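PDB 1BKJ: NADPH-flavin oxidoreductase from Vibrio harveyi, which catalyses the NADPH-dependent reduction of FMN to FMNH2 and supplies this reduced flavin to luciferase for bioluminescence. Local coordinates for residues Thr98-Thr101 / Leu102-Ala105; Gly104-Asp107 / Ser108-Ala112; Pro168-Ala172 / His173-His177. All coordinates share one frame; numbering follows the deposited sequence.

How the contacts relate
Contacts 1 and 2 are successive pieces of the buried helix 98-121, sharing G104 and A105, with centres 10 Å apart. Contact 3 lies further from the middle of the chain and is only partly buried, its centre 26 Å from that of contact 1 and 23 Å from that of contact 2. All three touch the second subunit. The chemistry changes with place: contact 1 sets a carboxylate bound by arginines of the other subunit beside an isoleucine, contact 2 turns apolar groups and an aspartate to the dimethylbenzene end of one flavin, and contact 3 joins an arginine on the phosphate of the other FMN to a short helix leading into an intersubunit sheet.

Contact 1 of 3, residues Thr98-Thr101 / Leu102-Ala105; sequences TELT and LIGA
E99 and I103, one turn apart on helix 98-121, meet through a carboxylate oxygen and the end of an aliphatic chain. Along I103, CB rests against the carbonyl oxygens of E99 and L100. CG1 then lies 3.6 Å from E99 O and also near OE2 of that residue. The tip, CD1, is 3.5 Å from E99 OE2, and CD2 of L100 lies 4.4 Å from it. E99 reaches this tip because CG stands anti to the backbone N (chi1 162°) and the chain then bends at chi2 (68°), which brings the carboxylate round beside I103. The same oxygen, OE2, forms salt bridges with R133 and R225 of the second subunit, so the charge of this buried carboxylate is probably balanced across the interface. L102 leaves on another side, its CB 3.4 Å from E99 O and its CG close to T98 O. The backbone keeps regular i to i+4 helical hydrogen bonds, from L102 N to T98 O (2.9 Å) through to A105 N to T101 O (2.9 Å). These residues belong to the N-terminal part of helix 98-121. Its T98 is tied to R240 at the chain terminus, Y83 bonds to L100 O, and helix 212-220 of the second subunit packs on L100 through L220.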
ATOM      1  N   THR A  98      -8.606 -13.411   6.173  1.00 15.20           N
ATOM      2  CA  THR A  98      -7.282 -12.776   5.996  1.00 14.78           C
ATOM      3  C   THR A  98      -7.182 -11.966   4.692  1.00 14.64           C
ATOM      4  O   THR A  98      -6.506 -10.937   4.663  1.00 14.70           O
ATOM      5  CB  THR A  98      -6.149 -13.832   6.133  1.00 14.45           C
ATOM      6  OG1 THR A  98      -6.213 -14.403   7.448  1.00 14.61           O
ATOM      7  CG2 THR A  98      -4.755 -13.226   5.936  1.00 13.78           C
ATOM      8  N   GLU A  99      -7.922 -12.391   3.659  1.00 14.72           N
ATOM      9  CA  GLU A  99      -7.986 -11.700   2.362  1.00 14.41           C
ATOM     10  C   GLU A  99      -8.374 -10.229   2.544  1.00 14.22           C
ATOM     11  O   GLU A  99      -7.795  -9.338   1.926  1.00 14.25           O
ATOM     12  CB  GLU A  99      -9.018 -12.402   1.462  1.00 14.79           C
ATOM     13  CG  GLU A  99      -9.555 -11.620   0.243  1.00 15.28           C
ATOM     14  CD  GLU A  99      -8.536 -11.364  -0.855  1.00 16.26           C
ATOM     15  OE1 GLU A  99      -7.400 -11.880  -0.792  1.00 16.78           O
ATOM     16  OE2 GLU A  99      -8.889 -10.648  -1.812  1.00 16.91           O
ATOM     17  N   LEU A 100      -9.332 -10.004   3.438  1.00 14.02           N
ATOM     18  CA  LEU A 100      -9.842  -8.675   3.736  1.00 13.61           C
ATOM     19  C   LEU A 100      -8.838  -7.767   4.462  1.00 13.27           C
ATOM     20  O   LEU A 100      -8.803  -6.557   4.224  1.00 13.32           O
ATOM     21  CB  LEU A 100     -11.190  -8.794   4.454  1.00 12.70           C
ATOM     22  CG  LEU A 100     -12.254  -9.503   3.599  1.00 12.61           C
ATOM     23  CD1 LEU A 100     -13.544  -9.566   4.348  1.00 12.24           C
ATOM     24  CD2 LEU A 100     -12.457  -8.829   2.243  1.00 11.69           C
ATOM     25  N   THR A 101      -7.978  -8.380   5.277  1.00 13.37           N
ATOM     26  CA  THR A 101      -6.917  -7.666   5.987  1.00 13.47           C
ATOM     27  C   THR A 101      -5.809  -7.331   4.966  1.00 13.47           C
ATOM     28  O   THR A 101      -5.225  -6.245   5.032  1.00 13.40           O
ATOM     29  CB  THR A 101      -6.402  -8.488   7.218  1.00 14.16           C
ATOM     30  OG1 THR A 101      -7.426  -8.497   8.224  1.00 14.66           O
ATOM     31  CG2 THR A 101      -5.122  -7.896   7.823  1.00 14.35           C
ATOM     32  N   LEU A 102      -5.574  -8.230   3.994  1.00 13.57           N
ATOM     33  CA  LEU A 102      -4.581  -7.991   2.945  1.00 13.80           C
ATOM     34  C   LEU A 102      -5.024  -6.831   2.082  1.00 13.68           C
ATOM     35  O   LEU A 102      -4.202  -5.985   1.736  1.00 13.94           O
ATOM     36  CB  LEU A 102      -4.377  -9.196   2.028  1.00 15.80           C
ATOM     37  CG  LEU A 102      -3.563 -10.415   2.442  1.00 17.76           C
ATOM     38  CD1 LEU A 102      -3.222 -11.187   1.163  1.00 18.33           C
ATOM     39  CD2 LEU A 102      -2.274 -10.001   3.174  1.00 19.53           C
ATOM     40  N   ILE A 103      -6.327  -6.779   1.771  1.00 13.23           N
ATOM     41  CA  ILE A 103      -6.911  -5.691   0.966  1.00 13.10           C
ATOM     42  C   ILE A 103      -6.787  -4.391   1.752  1.00 12.53           C
ATOM     43  O   ILE A 103      -6.374  -3.385   1.188  1.00 12.68           O
ATOM     44  CB  ILE A 103      -8.400  -5.976   0.569  1.00 13.18           C
ATOM     45  CG1 ILE A 103      -8.430  -6.937  -0.616  1.00 13.10           C
ATOM     46  CG2 ILE A 103      -9.169  -4.672   0.188  1.00 13.11           C
ATOM     47  CD1 ILE A 103      -9.837  -7.427  -0.970  1.00 14.13           C
ATOM     48  N   GLY A 104      -7.096  -4.443   3.051  1.00 12.09           N
ATOM     49  CA  GLY A 104      -6.987  -3.278   3.916  1.00 12.31           C
ATOM     50  C   GLY A 104      -5.580  -2.692   3.964  1.00 12.27           C
ATOM     51  O   GLY A 104      -5.424  -1.481   3.850  1.00 12.74           O
ATOM     52  N   ALA A 105      -4.569  -3.554   4.068  1.00 12.10           N
ATOM     53  CA  ALA A 105      -3.164  -3.139   4.106  1.00 11.57           C
ATOM     54  C   ALA A 105      -2.645  -2.591   2.768  1.00 11.71           C
ATOM     55  O   ALA A 105      -1.984  -1.549   2.741  1.00 11.58           O
ATOM     56  CB  ALA A 105      -2.296  -4.285   4.589  1.00 12.00           C
TER

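Contact 2 of 3, residues Gly104-Asp107 / Ser108-Ala112; sequences GAVD and SGIMA. With FMN (flavin mononucleotide), chain F.
S108 bends its hydroxyl back onto the carbonyl oxygen of G104, one turn earlier, in a 2.8 Å hydrogen bond from OG to G104 O. S108 N donates a hydrogen bond to the same oxygen at 3.1 Å, so G104 O is gripped twice by one residue, from opposite faces of its carbonyl plane. The torsion responsible puts OG beside the backbone N (chi1 -74°), and the hydroxyl is thereby satisfied inside the helix. The other carbonyls are served in sequence: A105 O accepts from G109 N, V106 O from I110 N, and D107 O from M111 N at 3.0 Å. D107 spends its carboxylate differently. OD1 is hydrogen-bonded to S40 OG and also lies 3.6 Å from C8M of the FMN, an oxygen beside a flavin methyl; OD2 has a hydrogen-bond partner as well. Nearby, I110 CD1 comes within 3.5 Å of C8M, V106 CG1 within 3.8 Å of C7M, and these two side-chain ends touch each other at 3.9 Å. The three residues thus line the dimethylbenzene end of the isoalloxazine, whereas R15, Q67 and K167 of the second subunit are among the residues hydrogen-bonded to this FMN. This stretch of helix 98-121 packs on the sheet, S108 against L152 and F153 of strand 149-158, D107, S108 and M111 against V46 of strand 46-50, while A105 meets A105 of the second subunit.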
ATOM      1  N   GLY A 104      -7.096  -4.443   3.051  1.00 12.09           N
ATOM      2  CA  GLY A 104      -6.987  -3.278   3.916  1.00 12.31           C
ATOM      3  C   GLY A 104      -5.580  -2.692   3.964  1.00 12.27           C
ATOM      4  O   GLY A 104      -5.424  -1.481   3.850  1.00 12.74           O
ATOM      5  N   ALA A 105      -4.569  -3.554   4.068  1.00 12.10           N
ATOM      6  CA  ALA A 105      -3.164  -3.139   4.106  1.00 11.57           C
ATOM      7  C   ALA A 105      -2.645  -2.591   2.768  1.00 11.71           C
ATOM      8  O   ALA A 105      -1.984  -1.549   2.741  1.00 11.58           O
ATOM      9  CB  ALA A 105      -2.296  -4.285   4.589  1.00 12.00           C
ATOM     10  N   VAL A 106      -2.966  -3.278   1.667  1.00 11.23           N
ATOM     11  CA  VAL A 106      -2.553  -2.858   0.332  1.00 11.27           C
ATOM     12  C   VAL A 106      -3.215  -1.516  -0.035  1.00 11.44           C
ATOM     13  O   VAL A 106      -2.528  -0.576  -0.432  1.00 10.83           O
ATOM     14  CB  VAL A 106      -2.895  -3.960  -0.733  1.00 11.09           C
ATOM     15  CG1 VAL A 106      -2.779  -3.425  -2.157  1.00 10.92           C
ATOM     16  CG2 VAL A 106      -1.954  -5.138  -0.577  1.00 10.68           C
ATOM     17  N   ASP A 107      -4.534  -1.431   0.137  1.00 11.28           N
ATOM     18  CA  ASP A 107      -5.287  -0.214  -0.181  1.00 11.49           C
ATOM     19  C   ASP A 107      -4.890   0.990   0.681  1.00 11.72           C
ATOM     20  O   ASP A 107      -4.899   2.107   0.177  1.00 11.59           O
ATOM     21  CB  ASP A 107      -6.798  -0.468  -0.120  1.00 11.27           C
ATOM     22  CG  ASP A 107      -7.319  -1.295  -1.305  1.00 11.88           C
ATOM     23  OD1 ASP A 107      -6.550  -2.023  -1.969  1.00 11.55           O
ATOM     24  OD2 ASP A 107      -8.535  -1.233  -1.564  1.00 11.22           O
ATOM     25  N   SER A 108      -4.492   0.755   1.940  1.00 11.98           N
ATOM     26  CA  SER A 108      -4.047   1.829   2.854  1.00 12.98           C
ATOM     27  C   SER A 108      -2.736   2.418   2.361  1.00 12.65           C
ATOM     28  O   SER A 108      -2.569   3.624   2.377  1.00 12.15           O
ATOM     29  CB  SER A 108      -3.849   1.317   4.276  1.00 13.78           C
ATOM     30  OG  SER A 108      -5.100   1.099   4.906  1.00 17.12           O
ATOM     31  N   GLY A 109      -1.843   1.543   1.895  1.00 12.49           N
ATOM     32  CA  GLY A 109      -0.557   1.947   1.348  1.00 12.93           C
ATOM     33  C   GLY A 109      -0.717   2.784   0.078  1.00 13.13           C
ATOM     34  O   GLY A 109      -0.056   3.812  -0.072  1.00 13.34           O
ATOM     35  N   ILE A 110      -1.616   2.364  -0.819  1.00 12.70           N
ATOM     36  CA  ILE A 110      -1.906   3.084  -2.070  1.00 12.36           C
ATOM     37  C   ILE A 110      -2.454   4.487  -1.745  1.00 12.70           C
ATOM     38  O   ILE A 110      -1.944   5.485  -2.246  1.00 12.70           O
ATOM     39  CB  ILE A 110      -2.954   2.315  -2.933  1.00 12.43           C
ATOM     40  CG1 ILE A 110      -2.377   0.972  -3.371  1.00 12.66           C
ATOM     41  CG2 ILE A 110      -3.375   3.119  -4.175  1.00 11.84           C
ATOM     42  CD1 ILE A 110      -3.399   0.046  -3.935  1.00 13.08           C
ATOM     43  N   MET A 111      -3.467   4.545  -0.884  1.00 12.37           N
ATOM     44  CA  MET A 111      -4.079   5.812  -0.493  1.00 13.16           C
ATOM     45  C   MET A 111      -3.099   6.771   0.191  1.00 12.96           C
ATOM     46  O   MET A 111      -3.044   7.964  -0.170  1.00 12.69           O
ATOM     47  CB  MET A 111      -5.291   5.567   0.412  1.00 12.55           C
ATOM     48  CG  MET A 111      -5.986   6.831   0.817  1.00 14.42           C
ATOM     49  SD  MET A 111      -7.380   6.601   1.834  1.00 17.80           S
ATOM     50  CE  MET A 111      -8.597   6.438   0.601  1.00 18.19           C
ATOM     51  N   ALA A 112      -2.346   6.244   1.164  1.00 11.89           N
ATOM     52  CA  ALA A 112      -1.370   7.030   1.913  1.00 12.06           C
ATOM     53  C   ALA A 112      -0.268   7.611   1.048  1.00 11.96           C
ATOM     54  O   ALA A 112       0.159   8.747   1.274  1.00 11.76           O
ATOM     55  CB  ALA A 112      -0.788   6.229   3.030  1.00 11.44           C
TER
HETATM   56  N1  FMN F 241      -9.802  -3.960 -11.462  1.00 13.17           N
HETATM   57  C2  FMN F 241     -10.031  -4.979 -12.349  1.00 13.93           C
HETATM   58  O2  FMN F 241     -10.654  -4.813 -13.376  1.00 15.32           O
HETATM   59  N3  FMN F 241      -9.509  -6.202 -11.923  1.00 13.32           N
HETATM   60  C4  FMN F 241      -8.762  -6.473 -10.766  1.00 13.23           C
HETATM   61  O4  FMN F 241      -8.326  -7.617 -10.588  1.00 13.02           O
HETATM   62  C4A FMN F 241      -8.645  -5.318  -9.874  1.00 13.39           C
HETATM   63  N5  FMN F 241      -7.820  -5.478  -8.753  1.00 13.20           N
HETATM   64  C5A FMN F 241      -7.501  -4.402  -7.921  1.00 12.90           C
HETATM   65  C6  FMN F 241      -6.664  -4.641  -6.841  1.00 11.49           C
HETATM   66  C7  FMN F 241      -6.241  -3.565  -6.064  1.00 12.04           C
HETATM   67  C7M FMN F 241      -5.027  -3.802  -5.154  1.00 10.97           C
HETATM   68  C8  FMN F 241      -6.791  -2.243  -6.262  1.00 12.31           C
HETATM   69  C8M FMN F 241      -6.434  -1.056  -5.410  1.00 11.36           C
HETATM   70  C9  FMN F 241      -7.700  -2.002  -7.296  1.00 11.88           C
HETATM   71  C9A FMN F 241      -8.033  -3.075  -8.200  1.00 13.02           C
HETATM   72  N10 FMN F 241      -8.850  -2.905  -9.370  1.00 13.63           N
HETATM   73  C10 FMN F 241      -9.133  -4.013 -10.223  1.00 13.77           C
HETATM   74  C1' FMN F 241      -9.204  -1.668  -9.857  1.00 14.80           C
HETATM   75  C2' FMN F 241     -10.620  -1.136  -9.564  1.00 16.26           C
HETATM   76  O2' FMN F 241     -11.700  -1.982  -9.259  1.00 16.55           O
HETATM   77  C3' FMN F 241     -10.757   0.285  -9.193  1.00 16.07           C
HETATM   78  O3' FMN F 241      -9.656   0.903  -8.580  1.00 15.11           O
HETATM   79  C4' FMN F 241     -12.093   0.907  -8.914  1.00 16.54           C
HETATM   80  O4' FMN F 241     -13.318   0.203  -9.085  1.00 17.19           O
HETATM   81  C5' FMN F 241     -12.138   2.367  -8.685  1.00 16.52           C
HETATM   82  O5' FMN F 241     -12.064   2.823 -10.061  1.00 16.28           O
HETATM   83  P   FMN F 241     -10.917   3.722 -10.676  1.00 16.86           P
HETATM   84  O1P FMN F 241     -11.140   5.002 -10.008  1.00 17.70           O
HETATM   85  O2P FMN F 241     -11.244   3.724 -12.102  1.00 17.82           O
HETATM   86  O3P FMN F 241      -9.602   3.120 -10.367  1.00 16.71           O

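Contact 3 of 3, residues Pro168-Ala172 / His173-His177. With FMN (flavin mononucleotide), chain D.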
ATOM      1  N   PRO A 168      19.879   5.798  -1.085  1.00 22.05           N
ATOM      2  CA  PRO A 168      19.901   4.840  -2.210  1.00 21.52           C
ATOM      3  C   PRO A 168      19.179   3.528  -1.884  1.00 20.85           C
ATOM      4  O   PRO A 168      19.097   3.133  -0.723  1.00 20.88           O
ATOM      5  CB  PRO A 168      21.411   4.633  -2.451  1.00 22.21           C
ATOM      6  CG  PRO A 168      22.029   4.903  -1.100  1.00 22.22           C
ATOM      7  CD  PRO A 168      21.245   6.075  -0.587  1.00 22.22           C
ATOM      8  N   ARG A 169      18.565   2.926  -2.896  1.00 20.40           N
ATOM      9  CA  ARG A 169      17.842   1.658  -2.732  1.00 20.35           C
ATOM     10  C   ARG A 169      18.587   0.576  -3.462  1.00 20.27           C
ATOM     11  O   ARG A 169      19.540   0.868  -4.194  1.00 20.46           O
ATOM     12  CB  ARG A 169      16.437   1.740  -3.354  1.00 20.62           C
ATOM     13  CG  ARG A 169      15.317   2.100  -2.399  1.00 21.24           C
ATOM     14  CD  ARG A 169      15.344   3.552  -2.023  1.00 20.14           C
ATOM     15  NE  ARG A 169      14.095   3.978  -1.399  1.00 20.15           N
ATOM     16  CZ  ARG A 169      14.000   4.945  -0.493  1.00 19.39           C
ATOM     17  NH1 ARG A 169      15.074   5.595  -0.085  1.00 19.83           N
ATOM     18  NH2 ARG A 169      12.823   5.267   0.008  1.00 19.00           N
ATOM     19  N   LEU A 170      18.152  -0.673  -3.266  1.00 19.57           N
ATOM     20  CA  LEU A 170      18.733  -1.826  -3.959  1.00 19.62           C
ATOM     21  C   LEU A 170      18.575  -1.552  -5.465  1.00 19.67           C
ATOM     22  O   LEU A 170      17.644  -0.836  -5.859  1.00 19.53           O
ATOM     23  CB  LEU A 170      17.980  -3.109  -3.591  1.00 19.19           C
ATOM     24  CG  LEU A 170      18.317  -3.814  -2.280  1.00 18.97           C
ATOM     25  CD1 LEU A 170      17.206  -4.788  -1.951  1.00 19.19           C
ATOM     26  CD2 LEU A 170      19.653  -4.521  -2.371  1.00 17.77           C
ATOM     27  N   PRO A 171      19.541  -1.992  -6.302  1.00 19.75           N
ATOM     28  CA  PRO A 171      19.384  -1.728  -7.739  1.00 20.12           C
ATOM     29  C   PRO A 171      18.232  -2.503  -8.383  1.00 20.66           C
ATOM     30  O   PRO A 171      17.790  -3.531  -7.850  1.00 20.30           O
ATOM     31  CB  PRO A 171      20.750  -2.089  -8.309  1.00 19.87           C
ATOM     32  CG  PRO A 171      21.329  -3.028  -7.307  1.00 20.64           C
ATOM     33  CD  PRO A 171      20.895  -2.490  -6.001  1.00 19.61           C
ATOM     34  N   ALA A 172      17.703  -1.948  -9.479  1.00 20.92           N
ATOM     35  CA  ALA A 172      16.589  -2.523 -10.224  1.00 21.22           C
ATOM     36  C   ALA A 172      16.807  -3.960 -10.669  1.00 21.93           C
ATOM     37  O   ALA A 172      15.860  -4.728 -10.680  1.00 22.40           O
ATOM     38  CB  ALA A 172      16.249  -1.651 -11.416  1.00 21.50           C
ATOM     39  N   HIS A 173      18.049  -4.346 -10.972  1.00 22.28           N
ATOM     40  CA  HIS A 173      18.320  -5.724 -11.395  1.00 23.06           C
ATOM     41  C   HIS A 173      18.193  -6.781 -10.268  1.00 23.02           C
ATOM     42  O   HIS A 173      18.192  -7.986 -10.545  1.00 24.12           O
ATOM     43  CB  HIS A 173      19.656  -5.827 -12.164  1.00 24.33           C
ATOM     44  CG  HIS A 173      20.877  -5.591 -11.330  1.00 25.62           C
ATOM     45  ND1 HIS A 173      21.551  -4.389 -11.326  1.00 26.57           N
ATOM     46  CD2 HIS A 173      21.563  -6.410 -10.494  1.00 25.86           C
ATOM     47  CE1 HIS A 173      22.598  -4.478 -10.524  1.00 26.77           C
ATOM     48  NE2 HIS A 173      22.625  -5.691 -10.006  1.00 26.48           N
ATOM     49  N   VAL A 174      18.128  -6.316  -9.011  1.00 22.57           N
ATOM     50  CA  VAL A 174      17.947  -7.174  -7.827  1.00 21.67           C
ATOM     51  C   VAL A 174      16.438  -7.319  -7.538  1.00 22.03           C
ATOM     52  O   VAL A 174      15.932  -8.443  -7.407  1.00 22.78           O
ATOM     53  CB  VAL A 174      18.680  -6.585  -6.565  1.00 21.03           C
ATOM     54  CG1 VAL A 174      18.345  -7.348  -5.280  1.00 19.71           C
ATOM     55  CG2 VAL A 174      20.171  -6.620  -6.768  1.00 20.83           C
ATOM     56  N   VAL A 175      15.734  -6.184  -7.480  1.00 21.92           N
ATOM     57  CA  VAL A 175      14.292  -6.118  -7.178  1.00 21.53           C
ATOM     58  C   VAL A 175      13.383  -6.609  -8.316  1.00 21.48           C
ATOM     59  O   VAL A 175      12.362  -7.251  -8.040  1.00 21.21           O
ATOM     60  CB  VAL A 175      13.897  -4.673  -6.690  1.00 21.43           C
ATOM     61  CG1 VAL A 175      12.392  -4.554  -6.376  1.00 21.12           C
ATOM     62  CG2 VAL A 175      14.703  -4.312  -5.439  1.00 20.77           C
ATOM     63  N   VAL A 176      13.761  -6.323  -9.569  1.00 20.84           N
ATOM     64  CA  VAL A 176      12.989  -6.733 -10.752  1.00 20.51           C
ATOM     65  C   VAL A 176      13.506  -8.043 -11.368  1.00 20.78           C
ATOM     66  O   VAL A 176      14.694  -8.197 -11.672  1.00 20.61           O
ATOM     67  CB  VAL A 176      12.914  -5.603 -11.835  1.00 20.20           C
ATOM     68  CG1 VAL A 176      12.006  -5.994 -13.011  1.00 20.26           C
ATOM     69  CG2 VAL A 176      12.412  -4.323 -11.213  1.00 20.46           C
ATOM     70  N   HIS A 177      12.573  -8.975 -11.524  1.00 20.88           N
ATOM     71  CA  HIS A 177      12.807 -10.297 -12.088  1.00 21.82           C
ATOM     72  C   HIS A 177      12.065 -10.396 -13.415  1.00 23.05           C
ATOM     73  O   HIS A 177      10.987  -9.822 -13.562  1.00 23.13           O
ATOM     74  CB  HIS A 177      12.244 -11.360 -11.152  1.00 21.62           C
ATOM     75  CG  HIS A 177      12.799 -11.302  -9.766  1.00 22.23           C
ATOM     76  ND1 HIS A 177      13.823 -12.122  -9.344  1.00 22.33           N
ATOM     77  CD2 HIS A 177      12.491 -10.512  -8.711  1.00 21.91           C
ATOM     78  CE1 HIS A 177      14.127 -11.835  -8.096  1.00 22.53           C
ATOM     79  NE2 HIS A 177      13.330 -10.860  -7.683  1.00 22.38           N
TER
HETATM   80  N1  FMN D 241      10.287   6.329   9.867  1.00 12.32           N
HETATM   81  C2  FMN D 241      10.366   6.767  11.168  1.00 12.77           C
HETATM   82  O2  FMN D 241      11.214   7.504  11.602  1.00 13.92           O
HETATM   83  N3  FMN D 241       9.400   6.196  11.985  1.00 13.10           N
HETATM   84  C4  FMN D 241       8.538   5.105  11.670  1.00 12.97           C
HETATM   85  O4  FMN D 241       7.843   4.651  12.562  1.00 14.65           O
HETATM   86  C4A FMN D 241       8.613   4.662  10.308  1.00 12.67           C
HETATM   87  N5  FMN D 241       7.607   3.795   9.900  1.00 12.23           N
HETATM   88  C5A FMN D 241       7.414   3.522   8.537  1.00 11.50           C
HETATM   89  C6  FMN D 241       6.310   2.768   8.186  1.00 11.86           C
HETATM   90  C7  FMN D 241       6.033   2.518   6.843  1.00 11.58           C
HETATM   91  C7M FMN D 241       4.666   1.847   6.514  1.00 11.89           C
HETATM   92  C8  FMN D 241       6.918   3.005   5.838  1.00 11.79           C
HETATM   93  C8M FMN D 241       6.778   2.677   4.388  1.00 10.46           C
HETATM   94  C9  FMN D 241       8.014   3.754   6.178  1.00 11.32           C
HETATM   95  C9A FMN D 241       8.289   4.045   7.550  1.00 11.70           C
HETATM   96  N10 FMN D 241       9.366   4.901   7.985  1.00 12.66           N
HETATM   97  C10 FMN D 241       9.477   5.290   9.345  1.00 12.23           C
HETATM   98  C1' FMN D 241      10.128   5.596   7.093  1.00 12.59           C
HETATM   99  C2' FMN D 241      11.501   5.056   6.768  1.00 13.09           C
HETATM  100  O2' FMN D 241      12.301   4.482   7.712  1.00 13.30           O
HETATM  101  C3' FMN D 241      12.001   5.248   5.398  1.00 14.23           C
HETATM  102  O3' FMN D 241      11.038   5.261   4.374  1.00 14.76           O
HETATM  103  C4' FMN D 241      13.363   4.789   4.953  1.00 14.16           C
HETATM  104  O4' FMN D 241      14.337   4.453   5.911  1.00 17.45           O
HETATM  105  C5' FMN D 241      13.833   5.064   3.606  1.00 14.17           C
HETATM  106  O5' FMN D 241      14.199   6.474   3.698  1.00 14.48           O
HETATM  107  P   FMN D 241      13.441   7.685   2.912  1.00 14.02           P
HETATM  108  O1P FMN D 241      13.762   7.442   1.518  1.00 14.95           O
HETATM  109  O2P FMN D 241      14.013   8.897   3.548  1.00 14.16           O
HETATM  110  O3P FMN D 241      11.976   7.522   3.066  1.00 15.05           O
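O1P of the FMN phosphate is held by both terminal nitrogens of R169, NH1 and NH2, each at 2.8 Å. The guanidinium presents its edge, with the phosphorus in its plane, so the two bonds form a fork on a single oxygen; each is bent, at 144° and 142° at the hydrogens. NH1 also bonds to K167 O and NH2 to A37 O of the second subunit, which would restrict the rotation of the group. Further along, P171 occupies the N-cap position of helix 172-175. Its carbonyl oxygen accepts from V174 N at 3.0 Å, and more weakly from V175 N. V176 N bonds to A172 O at 2.9 Å, and V176 is the first residue to leave helical backbone angles. The H173 ring comes obliquely against P171, its CG between the backbone N and carbonyl carbon (chi1 68°), and P171 CG forms an off-centre CH-pi contact 4.2 Å from the ring centroid. NE2 of that ring is hydrogen-bonded to D188. P171 CG also touches V174 CG2 at 3.8 Å, and L170 CB meets V175 CG2. V176 and H177 then join a parallel ladder with the second subunit. A phosphate-binding arginine, a proline-capped turn and an intersubunit strand pairing follow one another within ten residues, consistent with FMN binding and dimer assembly being structurally linked here.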